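Local structure of uncharacterized protein (Sinorhizobium meliloti, 4DNH) at residues H42-P47 and A58-R63; I187-G192 and G228-L233. The protein has no established function but folds as a TIM barrel, probably akin to the dihydrodipicolinate synthases. One frame throughout, in Å; residues are numbered along the deposited sequence.

Contact 1 of 2, residues H42-P47 and A58-R63; sequences HVVADP and AIDWER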
# COMPACT_ATOMS: atom_id res chain seq x y z
N HIS A 42 -3.96 -1.06 -5.75
CA HIS A 42 -3.58 -0.23 -6.89
C HIS A 42 -4.79 0.12 -7.72
O HIS A 42 -5.88 -0.41 -7.51
CB HIS A 42 -2.56 -0.98 -7.74
CG HIS A 42 -3.13 -2.16 -8.48
ND1 HIS A 42 -3.35 -3.34 -7.90
CD2 HIS A 42 -3.56 -2.29 -9.81
CE1 HIS A 42 -3.87 -4.20 -8.80
NE2 HIS A 42 -4.00 -3.55 -9.96
N VAL A 43 -4.58 1.02 -8.69
CA VAL A 43 -5.61 1.47 -9.62
C VAL A 43 -5.34 0.99 -11.05
O VAL A 43 -4.22 1.10 -11.53
CB VAL A 43 -5.72 3.01 -9.63
CG1 VAL A 43 -6.66 3.47 -10.74
CG2 VAL A 43 -6.21 3.50 -8.29
N VAL A 44 -6.37 0.47 -11.72
CA VAL A 44 -6.27 0.14 -13.13
C VAL A 44 -6.64 1.34 -14.01
O VAL A 44 -7.79 1.84 -13.96
CB VAL A 44 -7.17 -1.06 -13.50
CG1 VAL A 44 -6.94 -1.49 -14.96
CG2 VAL A 44 -6.88 -2.20 -12.54
N ALA A 45 -5.68 1.79 -14.82
CA ALA A 45 -5.97 2.86 -15.79
C ALA A 45 -6.80 2.37 -16.97
O ALA A 45 -6.80 1.18 -17.31
CB ALA A 45 -4.68 3.52 -16.27
N ASP A 46 -7.48 3.29 -17.63
CA ASP A 46 -8.22 2.97 -18.84
C ASP A 46 -7.32 3.29 -20.02
O ASP A 46 -7.05 4.46 -20.28
CB ASP A 46 -9.52 3.77 -18.90
CG ASP A 46 -10.28 3.59 -20.21
OD1 ASP A 46 -9.86 2.72 -21.01
OD2 ASP A 46 -11.30 4.29 -20.42
N PRO A 47 -6.86 2.26 -20.75
CA PRO A 47 -5.90 2.51 -21.82
C PRO A 47 -6.53 3.08 -23.11
O PRO A 47 -5.81 3.28 -24.09
CB PRO A 47 -5.31 1.13 -22.09
CG PRO A 47 -6.42 0.18 -21.76
CD PRO A 47 -7.20 0.82 -20.64
N ALA A 58 -7.24 8.45 -16.23
CA ALA A 58 -8.50 7.90 -16.70
C ALA A 58 -8.54 6.50 -16.18
O ALA A 58 -7.62 5.72 -16.44
CB ALA A 58 -8.55 7.90 -18.21
N ILE A 59 -9.58 6.18 -15.42
CA ILE A 59 -9.60 4.95 -14.63
C ILE A 59 -10.57 3.93 -15.21
O ILE A 59 -11.65 4.27 -15.69
CB ILE A 59 -9.94 5.25 -13.15
CG1 ILE A 59 -8.84 6.12 -12.52
CG2 ILE A 59 -10.14 3.97 -12.35
CD1 ILE A 59 -9.21 6.79 -11.21
N ASP A 60 -10.16 2.67 -15.19
CA ASP A 60 -11.07 1.59 -15.52
C ASP A 60 -11.74 1.15 -14.22
O ASP A 60 -11.17 0.38 -13.46
CB ASP A 60 -10.29 0.45 -16.15
CG ASP A 60 -11.16 -0.72 -16.53
OD1 ASP A 60 -12.36 -0.71 -16.19
OD2 ASP A 60 -10.66 -1.66 -17.16
N TRP A 61 -12.94 1.64 -13.95
CA TRP A 61 -13.65 1.29 -12.70
C TRP A 61 -13.93 -0.18 -12.50
O TRP A 61 -13.72 -0.71 -11.42
CB TRP A 61 -14.93 2.10 -12.60
CG TRP A 61 -14.61 3.57 -12.63
CD1 TRP A 61 -14.84 4.47 -13.66
CD2 TRP A 61 -13.94 4.34 -11.58
NE1 TRP A 61 -14.41 5.72 -13.31
CE2 TRP A 61 -13.85 5.71 -12.08
CE3 TRP A 61 -13.44 4.05 -10.31
CZ2 TRP A 61 -13.27 6.73 -11.34
CZ3 TRP A 61 -12.87 5.09 -9.57
CH2 TRP A 61 -12.77 6.39 -10.08
N GLU A 62 -14.39 -0.85 -13.55
CA GLU A 62 -14.73 -2.25 -13.49
C GLU A 62 -13.50 -3.06 -13.09
O GLU A 62 -13.54 -3.83 -12.13
CB GLU A 62 -15.30 -2.72 -14.84
CG GLU A 62 -15.93 -4.10 -14.82
CD GLU A 62 -15.03 -5.22 -15.36
OE1 GLU A 62 -13.79 -5.03 -15.46
OE2 GLU A 62 -15.57 -6.30 -15.68
N ARG A 63 -12.39 -2.85 -13.79
CA ARG A 63 -11.18 -3.57 -13.48
C ARG A 63 -10.61 -3.19 -12.10
O ARG A 63 -10.12 -4.06 -11.37
CB ARG A 63 -10.16 -3.36 -14.59
CG ARG A 63 -9.29 -4.57 -14.85
CD ARG A 63 -9.89 -5.50 -15.89
NE ARG A 63 -11.11 -6.16 -15.43
CZ ARG A 63 -11.16 -7.23 -14.63
NH1 ARG A 63 -10.05 -7.80 -14.17
NH2 ARG A 63 -12.34 -7.73 -14.28

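Contact 2 of 2, residues I187-G192 and G228-L233; sequences IIHWLG and GIKISL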
# COMPACT_ATOMS: atom_id res chain seq x y z
N ILE A 187 -6.81 5.31 11.52
CA ILE A 187 -5.48 4.76 11.42
C ILE A 187 -4.57 5.87 10.90
O ILE A 187 -4.75 6.35 9.78
CB ILE A 187 -5.41 3.58 10.44
CG1 ILE A 187 -6.23 2.40 10.95
CG2 ILE A 187 -3.96 3.17 10.20
CD1 ILE A 187 -6.46 1.33 9.91
N ILE A 188 -3.62 6.29 11.73
CA ILE A 188 -2.72 7.37 11.39
C ILE A 188 -1.60 6.84 10.51
O ILE A 188 -1.01 5.79 10.77
CB ILE A 188 -2.13 8.04 12.64
CG1 ILE A 188 -3.22 8.84 13.36
CG2 ILE A 188 -0.95 8.94 12.28
CD1 ILE A 188 -2.75 9.58 14.59
N HIS A 189 -1.30 7.58 9.46
CA HIS A 189 -0.27 7.16 8.54
C HIS A 189 0.94 8.07 8.58
O HIS A 189 0.86 9.26 8.29
CB HIS A 189 -0.86 7.04 7.16
CG HIS A 189 0.08 6.46 6.15
ND1 HIS A 189 -0.09 6.62 4.83
CD2 HIS A 189 1.24 5.69 6.31
CE1 HIS A 189 0.90 6.00 4.18
NE2 HIS A 189 1.71 5.43 5.09
N TRP A 190 2.06 7.47 8.98
CA TRP A 190 3.37 8.10 8.89
C TRP A 190 4.08 7.57 7.66
O TRP A 190 4.66 6.48 7.68
CB TRP A 190 4.16 7.81 10.15
CG TRP A 190 5.45 8.58 10.23
CD1 TRP A 190 5.99 9.44 9.28
CD2 TRP A 190 6.43 8.56 11.32
NE1 TRP A 190 7.19 9.94 9.70
CE2 TRP A 190 7.51 9.45 10.92
CE3 TRP A 190 6.50 7.91 12.55
CZ2 TRP A 190 8.62 9.68 11.73
CZ3 TRP A 190 7.62 8.15 13.36
CH2 TRP A 190 8.65 9.01 12.96
N LEU A 191 4.02 8.35 6.58
CA LEU A 191 4.60 8.01 5.29
C LEU A 191 6.00 8.62 5.17
O LEU A 191 6.13 9.84 5.26
CB LEU A 191 3.69 8.57 4.19
CG LEU A 191 3.86 8.28 2.68
CD1 LEU A 191 3.85 6.79 2.38
CD2 LEU A 191 2.75 8.98 1.90
N GLY A 192 7.02 7.80 4.98
CA GLY A 192 8.41 8.29 4.87
C GLY A 192 8.77 9.01 3.57
O GLY A 192 8.04 8.90 2.57
N GLY A 228 -5.18 2.66 14.98
CA GLY A 228 -3.78 2.29 14.79
C GLY A 228 -2.86 3.30 14.11
O GLY A 228 -3.29 4.39 13.74
N ILE A 229 -1.59 2.93 13.97
CA ILE A 229 -0.63 3.72 13.20
C ILE A 229 0.04 2.84 12.16
O ILE A 229 0.43 1.70 12.47
CB ILE A 229 0.41 4.48 14.09
CG1 ILE A 229 1.62 4.90 13.28
CG2 ILE A 229 0.88 3.63 15.27
CD1 ILE A 229 2.33 6.12 13.83
N LYS A 230 0.12 3.34 10.93
CA LYS A 230 0.89 2.68 9.87
C LYS A 230 2.19 3.44 9.67
O LYS A 230 2.18 4.63 9.35
CB LYS A 230 0.13 2.65 8.55
CG LYS A 230 0.97 2.18 7.37
CD LYS A 230 0.25 2.33 6.03
CE LYS A 230 1.20 2.01 4.88
NZ LYS A 230 0.59 2.04 3.52
N ILE A 231 3.30 2.74 9.85
CA ILE A 231 4.59 3.36 9.65
C ILE A 231 5.22 2.83 8.36
O ILE A 231 5.27 1.60 8.12
CB ILE A 231 5.48 3.21 10.91
CG1 ILE A 231 6.64 4.21 10.86
CG2 ILE A 231 5.96 1.77 11.12
CD1 ILE A 231 7.39 4.37 12.17
N SER A 232 5.64 3.78 7.52
CA SER A 232 6.23 3.51 6.21
C SER A 232 7.58 4.21 6.10
O SER A 232 7.77 5.09 5.26
CB SER A 232 5.31 4.02 5.11
OG SER A 232 4.20 3.17 4.95
N LEU A 233 8.50 3.83 6.97
CA LEU A 233 9.84 4.40 7.03
C LEU A 233 10.88 3.39 6.57
O LEU A 233 12.05 3.73 6.43
CB LEU A 233 10.16 4.79 8.47
CG LEU A 233 9.33 5.85 9.17
CD1 LEU A 233 10.07 6.24 10.44
CD2 LEU A 233 9.14 7.07 8.28

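Contact 1 of 2, residues H42-P47 and A58-R63
Val44 and Ala45 meet Ala58, Ile59 and Asp60 mainly through their backbones, forming a single bridge at Ala45 and Ile59. Two hydrogen bonds flank it: Asp60 N donates to Val44 O at 2.8 Å, and Asp46 N to Ala58 O at 2.7 Å. The backbones come close enough for a CA-H...O contact, Ala45 CA to Ala58 O at 3.4 Å; the methyl of Ala45, whose bond points away from the other segment, adds little bulk at the join.

Among the apolar contacts, Val43 CG1 meets Ile59 CG1 at 3.9 Å, the two branched side chains crossing at about a right angle. Val44 lies alongside Arg63, pointing the same way, with its CG1, anti to the backbone N (chi1 -174°), 3.7 Å from Arg63 CB and 3.9 Å from Arg63 CG.

The polar side chains bond within their own segment or to residues beyond it, not across the contact. Asp60 is the N-cap of helix 61-73, and its OD1 accepts a weak but straight bond from Arg63 N at 3.2 Å. Arg63, bent at chi2 and chi3, turns its guanidinium to Glu62, where NE meets the syn lone pair of OE1 at 2.9 Å in a salt bridge, while NH1 reaches Leu336 O. An alanine in place of Arg63 would probably leave Glu62 without this countercharge and Leu336 O without this donor, and take the CG methylene from beside Val44 CG1. Asp46 OD1 accepts from Leu48 N, closing an Asx turn around Pro47.

The contact ties the loop after strand 37-40 to the start of helix 61-73, where Thr64 OG1 bonds Val44 N and Asp60 O. Helix 93-108 packs on Val43 and Ile59.

Contact 2 of 2, residues I187-G192 and G228-L233
Ile187-Leu191 and Gly228-Ser232 run as neighbouring parallel strands whose axes approach to 4.4 Å at an angle of 20°, joined by five backbone hydrogen bonds from Ile188 N to Gly228 O through Gly192 N to Ser232 O.

On the face carrying His189 and Lys230, the fully extended lysine lies alongside the imidazole: Lys230 CD sits over the ring 3.8 Å from the His189 centroid, a CH-pi contact. Leu191 CB lies over the opposite face, toward the rim, so the imidazole is sandwiched between the two. Ser232 OG, small enough to fit at the rim, approaches the ring edge 3.4 Å from His189 NE2.

On the other face Trp190, its CG anti to the backbone N (chi1 -171°), receives Leu233 CD2 over its five-membered ring, 3.9 Å from the centroid, while Ile231 CD1 approaches Trp190 CE3 at 3.7 Å. Bulky Trp190 and Ile231 suit the side that packs on helices, Trp190 on 208-221 and Ile231 on 236-243. Glycine suits the place of Gly192, because a beta carbon there would run into Ser232 O.

Strand 186-191, helix 208-221 and strand 226-232 form a beta-alpha-beta unit of the TIM barrel, and a bound glycerol is held by Lys230 NZ and Ser232 OG on the His189 face.

In the fold
Both contacts belong to one eight-stranded barrel but lie on opposite sides of the chain's centre, with centres 26 Å apart and nearest atoms about 11 Å apart. Contact 1 follows the first strand; contact 2 joins the fifth and sixth strands. The glycerol, about 3 Å from the Ser232 side chain, probably came from the crystallisation liquor, yet may mark a pocket. Dihydrodipicolinate synthases carry their Schiff-base lysine on the sixth strand, so the position of Lys230 is consistent with a similar site, though its role here is unproven. Contact 1, 17 Å from the chain centre against 11 Å for contact 2, is structural packing.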